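Local atomic coordinates of malonate decarboxylase subunit alpha (Acinetobacter baumannii ATCC 17978, PDB entry 6MPR), a protein that probably acts as the carrier-protein transferase subunit of malonate decarboxylase, exchanging acetate for malonate on the enzyme's acyl carrier protein. Residues N262-N267 against A360-I365; C295-L300 against W314-H319. All blocks are in the same frame, centred on the assembly; numbering follows the deposited sequence.

Following the chain from the N terminus, residues 262-267 leave helix 244-261 and enter strand 265-268. Residues 295-300 come next and carry strand 297-299; a short beta-alpha-beta unit through helix 307-311 then brings back 314-319, so contact 2 closes a loop of 13 residues. Contact 1 closes a much wider one, of 92 residues, when 360-365 arrives after helix 350-359, and the whole of contact 2 falls within it. The four segments give neighbouring parallel strands in the order 317-319, 297-299, 265-268, 363-366. Strands 297-299 and 265-268 join the contacts, whose centres are about 9 Å apart, and both contacts pack against the second subunit.

Contact 1 of 2, residues N262-N267 against A360-I365; sequences NVQSLN and AVDLFI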
# COMPACT_ATOMS: atom_id res chain seq x y z
N ASN A 262 0.04 -2.65 24.85
CA ASN A 262 -0.74 -1.42 24.69
C ASN A 262 -1.21 -1.24 23.24
O ASN A 262 -1.03 -0.18 22.63
CB ASN A 262 0.07 -0.21 25.17
CG ASN A 262 -0.79 1.01 25.43
OD1 ASN A 262 -1.93 0.90 25.91
ND2 ASN A 262 -0.26 2.19 25.10
N VAL A 263 -1.82 -2.28 22.69
CA VAL A 263 -2.28 -2.28 21.30
C VAL A 263 -3.49 -1.37 21.18
O VAL A 263 -4.53 -1.61 21.79
CB VAL A 263 -2.62 -3.71 20.85
CG1 VAL A 263 -3.22 -3.72 19.44
CG2 VAL A 263 -1.37 -4.60 20.94
N GLN A 264 -3.35 -0.30 20.39
CA GLN A 264 -4.42 0.66 20.13
C GLN A 264 -5.19 0.40 18.85
O GLN A 264 -6.36 0.79 18.75
CB GLN A 264 -3.85 2.09 20.02
CG GLN A 264 -2.99 2.54 21.16
CD GLN A 264 -3.75 2.52 22.45
OE1 GLN A 264 -4.75 3.22 22.60
NE2 GLN A 264 -3.29 1.69 23.40
N SER A 265 -4.54 -0.22 17.86
CA SER A 265 -5.12 -0.37 16.53
C SER A 265 -4.80 -1.76 16.01
O SER A 265 -3.72 -2.30 16.29
CB SER A 265 -4.58 0.69 15.57
OG SER A 265 -3.17 0.69 15.54
N LEU A 266 -5.72 -2.35 15.25
CA LEU A 266 -5.53 -3.75 14.89
C LEU A 266 -6.50 -4.18 13.80
O LEU A 266 -7.51 -3.51 13.53
CB LEU A 266 -5.69 -4.66 16.12
CG LEU A 266 -7.10 -4.89 16.68
CD1 LEU A 266 -7.02 -5.92 17.78
CD2 LEU A 266 -7.77 -3.60 17.22
N ASN A 267 -6.16 -5.30 13.18
CA ASN A 267 -7.05 -6.09 12.35
C ASN A 267 -7.18 -7.49 12.94
O ASN A 267 -6.22 -8.05 13.47
CB ASN A 267 -6.52 -6.17 10.92
CG ASN A 267 -7.27 -7.17 10.05
OD1 ASN A 267 -6.77 -8.27 9.78
ND2 ASN A 267 -8.47 -6.79 9.59
N ALA A 360 -0.47 1.30 9.21
CA ALA A 360 -1.04 2.19 10.22
C ALA A 360 -1.55 1.50 11.48
O ALA A 360 -1.85 2.21 12.45
CB ALA A 360 -2.19 3.00 9.62
N VAL A 361 -1.64 0.17 11.53
CA VAL A 361 -2.16 -0.48 12.73
C VAL A 361 -1.04 -1.21 13.47
O VAL A 361 -0.03 -1.63 12.89
CB VAL A 361 -3.34 -1.43 12.47
CG1 VAL A 361 -4.48 -0.70 11.73
CG2 VAL A 361 -2.90 -2.68 11.74
N ASP A 362 -1.26 -1.38 14.78
CA ASP A 362 -0.26 -2.01 15.65
C ASP A 362 -0.14 -3.51 15.42
O ASP A 362 0.91 -4.09 15.69
CB ASP A 362 -0.63 -1.81 17.13
CG ASP A 362 -0.42 -0.41 17.62
OD1 ASP A 362 0.35 0.37 17.01
OD2 ASP A 362 -1.02 -0.09 18.67
N LEU A 363 -1.23 -4.16 15.00
CA LEU A 363 -1.29 -5.60 15.19
C LEU A 363 -2.19 -6.25 14.14
O LEU A 363 -3.22 -5.69 13.74
CB LEU A 363 -1.80 -5.94 16.60
CG LEU A 363 -2.02 -7.43 16.97
CD1 LEU A 363 -1.61 -7.65 18.42
CD2 LEU A 363 -3.46 -7.85 16.76
N PHE A 364 -1.77 -7.43 13.68
CA PHE A 364 -2.62 -8.39 13.01
C PHE A 364 -2.67 -9.67 13.84
O PHE A 364 -1.67 -10.07 14.44
CB PHE A 364 -2.10 -8.71 11.58
CG PHE A 364 -2.75 -9.91 10.96
CD1 PHE A 364 -4.07 -9.85 10.54
CD2 PHE A 364 -2.05 -11.10 10.80
CE1 PHE A 364 -4.68 -10.94 9.96
CE2 PHE A 364 -2.66 -12.20 10.24
CZ PHE A 364 -3.97 -12.12 9.81
N ILE A 365 -3.84 -10.30 13.88
CA ILE A 365 -4.00 -11.59 14.53
C ILE A 365 -4.94 -12.44 13.67
O ILE A 365 -5.99 -11.97 13.25
CB ILE A 365 -4.53 -11.44 15.98
CG1 ILE A 365 -4.73 -12.80 16.67
CG2 ILE A 365 -5.82 -10.62 16.00
CD1 ILE A 365 -4.73 -12.68 18.20
O HOH W 1 0.38 1.18 20.79
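Asp-362 and Ser-265 lock the segments together where strand 265-268 begins and just before strand 363-366. The backbone N of Asp-362 donates to Ser-265 OG at 2.9 Å, and a weak bond from the same N reaches Ser-265 O. Ser-265 chi1 of 54° places OG where it faces that N. In return Asp-362 OD2 accepts from Gln-264 N at 2.9 Å, a fairly straight bond (164°) meeting the carboxylate on its anti side. OD1 is bonded to Thr-405.

Farther along, main-chain bonds take over: Asn-267 N to Leu-363 O at 3.0 Å, then Ile-365 N to Asn-267 O at 3.3 Å.

On one face Leu-266 CB lies beside Leu-363 CD2, with Tyr-258 of helix 244-261 covering both leucines; from the preceding loop Val-263 CG1 reaches Leu-363 CB at 3.9 Å, the side chains crossing at about a right angle. On the other face the Asn-267 amide and Phe-364 ring are nearly coplanar (10°), Asn-267 OD1 meeting the ring edge 3.2 Å from Phe-364 CD1, while Asn-267 ND2 bonds to Thr-299 O.

The parallel order 317-319, 297-299, 265-268, 363-366, 429-433, 474-477 puts the switch point here, consistent with a Rossmann-like fold.

Contact 2 of 2, residues C295-L300 against W314-H319; sequences CRNWTL and WVESVH
Asn-297 and Ser-317 meet through their first torsions: chi1 of -52° puts Asn-297 CG anti to its carbonyl carbon, and chi1 of 69° lodges Ser-317 OG between its own backbone N and carbonyl carbon. With these torsions the Ser-317 hydroxyl donates to Asn-297 OD1 at 2.8 Å, in the amide plane and on a lone pair. A water donates to both Ser-317 OG and Trp-298 O.

Arg-296 and Glu-316 form a salt bridge, NH1 to OE2 at 3.0 Å. Glu-316 OE2, met on its syn side, lies at the guanidinium edge near its plane, but the carboxylate plane is turned well away. Arg-296 CD passes 3.2 Å from Glu-316 OE1. Arg-296 NE donates to Gln-264 OE1, a second polar partner.

The strand axes run 14° from parallel, pairing Asn-297 with Ser-317, Trp-298 with Val-318 and Thr-299 with His-319. Arg-296 O accepts from Ser-317 N and, at 2.8 Å, from Glu-316 N. Trp-298 N then bonds to Ser-317 O, His-319 N to Trp-298 O at 3.0 Å, and Leu-300 N to His-319 O, alternating between strands.

Opposite the polar face, Val-315 CG1 lies 3.7 Å from Trp-298 CD1, the side chains crossing at about a right angle. Trp-298 NE1 turns back to Cys-295 O, 2.8 Å away, approaching from above the carbonyl plane.

Around this pair, Val-315 rests on the connecting helix 307-311, while Thr-299 and His-319 lie on helix 350-359. Strand 265-268 flanks 297-299 on the side away from 317-319, and Val-152 of the second subunit packs against Asn-297 and Ser-317.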
# COMPACT_ATOMS: atom_id res chain seq x y z
N CYS A 295 -7.44 -1.33 21.67
CA CYS A 295 -8.40 -1.72 20.64
C CYS A 295 -9.37 -0.60 20.28
O CYS A 295 -10.58 -0.81 20.15
CB CYS A 295 -9.18 -2.97 21.06
SG CYS A 295 -8.15 -4.40 21.47
N ARG A 296 -8.82 0.59 20.04
CA ARG A 296 -9.64 1.76 19.73
C ARG A 296 -9.94 1.90 18.24
O ARG A 296 -11.07 2.21 17.86
CB ARG A 296 -8.95 3.02 20.23
CG ARG A 296 -8.83 3.05 21.74
CD ARG A 296 -8.42 4.42 22.24
NE ARG A 296 -7.04 4.72 21.90
CZ ARG A 296 -6.66 5.69 21.08
NH1 ARG A 296 -7.56 6.49 20.52
NH2 ARG A 296 -5.36 5.87 20.83
N ASN A 297 -8.95 1.66 17.38
CA ASN A 297 -9.06 1.96 15.96
C ASN A 297 -8.85 0.70 15.14
O ASN A 297 -7.85 -0.00 15.32
CB ASN A 297 -8.05 3.04 15.58
CG ASN A 297 -8.14 4.24 16.48
OD1 ASN A 297 -9.15 4.94 16.48
ND2 ASN A 297 -7.10 4.48 17.27
N TRP A 298 -9.79 0.40 14.24
CA TRP A 298 -9.80 -0.88 13.56
C TRP A 298 -9.76 -0.73 12.05
O TRP A 298 -10.33 0.21 11.47
CB TRP A 298 -11.06 -1.67 13.96
CG TRP A 298 -11.18 -1.99 15.43
CD1 TRP A 298 -11.38 -1.11 16.47
CD2 TRP A 298 -11.14 -3.29 16.01
NE1 TRP A 298 -11.46 -1.80 17.66
CE2 TRP A 298 -11.33 -3.14 17.40
CE3 TRP A 298 -10.97 -4.58 15.48
CZ2 TRP A 298 -11.35 -4.23 18.27
CZ3 TRP A 298 -10.99 -5.66 16.35
CH2 TRP A 298 -11.18 -5.47 17.73
N THR A 299 -9.09 -1.68 11.40
CA THR A 299 -9.28 -1.97 9.99
C THR A 299 -9.98 -3.31 9.94
O THR A 299 -9.38 -4.35 10.27
CB THR A 299 -7.95 -2.00 9.22
OG1 THR A 299 -7.07 -2.95 9.84
CG2 THR A 299 -7.29 -0.63 9.24
N LEU A 300 -11.26 -3.29 9.56
CA LEU A 300 -12.11 -4.46 9.75
C LEU A 300 -13.40 -4.28 8.97
O LEU A 300 -13.88 -3.16 8.82
CB LEU A 300 -12.44 -4.64 11.25
CG LEU A 300 -12.89 -6.04 11.69
CD1 LEU A 300 -11.65 -6.92 11.91
CD2 LEU A 300 -13.71 -5.93 12.94
N TRP A 314 -15.96 0.80 23.29
CA TRP A 314 -14.57 0.41 23.09
C TRP A 314 -14.06 0.86 21.73
O TRP A 314 -12.90 1.27 21.60
CB TRP A 314 -14.40 -1.10 23.17
CG TRP A 314 -14.52 -1.64 24.54
CD1 TRP A 314 -15.67 -1.79 25.26
CD2 TRP A 314 -13.46 -2.12 25.37
NE1 TRP A 314 -15.39 -2.32 26.50
CE2 TRP A 314 -14.04 -2.54 26.59
CE3 TRP A 314 -12.08 -2.23 25.20
CZ2 TRP A 314 -13.27 -3.05 27.64
CZ3 TRP A 314 -11.32 -2.74 26.24
CH2 TRP A 314 -11.92 -3.14 27.45
N VAL A 315 -14.91 0.78 20.71
CA VAL A 315 -14.50 0.90 19.32
C VAL A 315 -14.71 2.34 18.89
O VAL A 315 -15.86 2.79 18.75
CB VAL A 315 -15.28 -0.06 18.42
CG1 VAL A 315 -14.87 0.15 16.98
CG2 VAL A 315 -15.06 -1.52 18.84
N GLU A 316 -13.61 3.05 18.62
CA GLU A 316 -13.68 4.46 18.25
C GLU A 316 -13.79 4.68 16.75
O GLU A 316 -14.44 5.65 16.33
CB GLU A 316 -12.47 5.20 18.81
CG GLU A 316 -12.63 5.29 20.34
CD GLU A 316 -11.43 5.86 21.06
OE1 GLU A 316 -11.37 5.69 22.30
OE2 GLU A 316 -10.55 6.48 20.41
N SER A 317 -13.21 3.81 15.95
CA SER A 317 -13.21 3.99 14.51
C SER A 317 -13.04 2.63 13.84
O SER A 317 -12.31 1.77 14.33
CB SER A 317 -12.10 4.94 14.06
OG SER A 317 -10.82 4.35 14.25
N VAL A 318 -13.73 2.45 12.72
CA VAL A 318 -13.56 1.27 11.88
C VAL A 318 -13.52 1.74 10.44
O VAL A 318 -14.47 2.40 9.99
CB VAL A 318 -14.70 0.25 12.06
CG1 VAL A 318 -14.48 -0.98 11.18
CG2 VAL A 318 -14.86 -0.14 13.50
N HIS A 319 -12.45 1.39 9.73
CA HIS A 319 -12.39 1.49 8.28
C HIS A 319 -12.53 0.09 7.69
O HIS A 319 -11.94 -0.86 8.22
CB HIS A 319 -11.08 2.12 7.82
CG HIS A 319 -11.10 2.49 6.37
ND1 HIS A 319 -10.59 1.67 5.39
CD2 HIS A 319 -11.66 3.55 5.73
CE1 HIS A 319 -10.79 2.23 4.21
NE2 HIS A 319 -11.45 3.36 4.39
O HOH W 2 -9.90 7.40 18.18
O HOH W 3 -10.05 3.04 11.97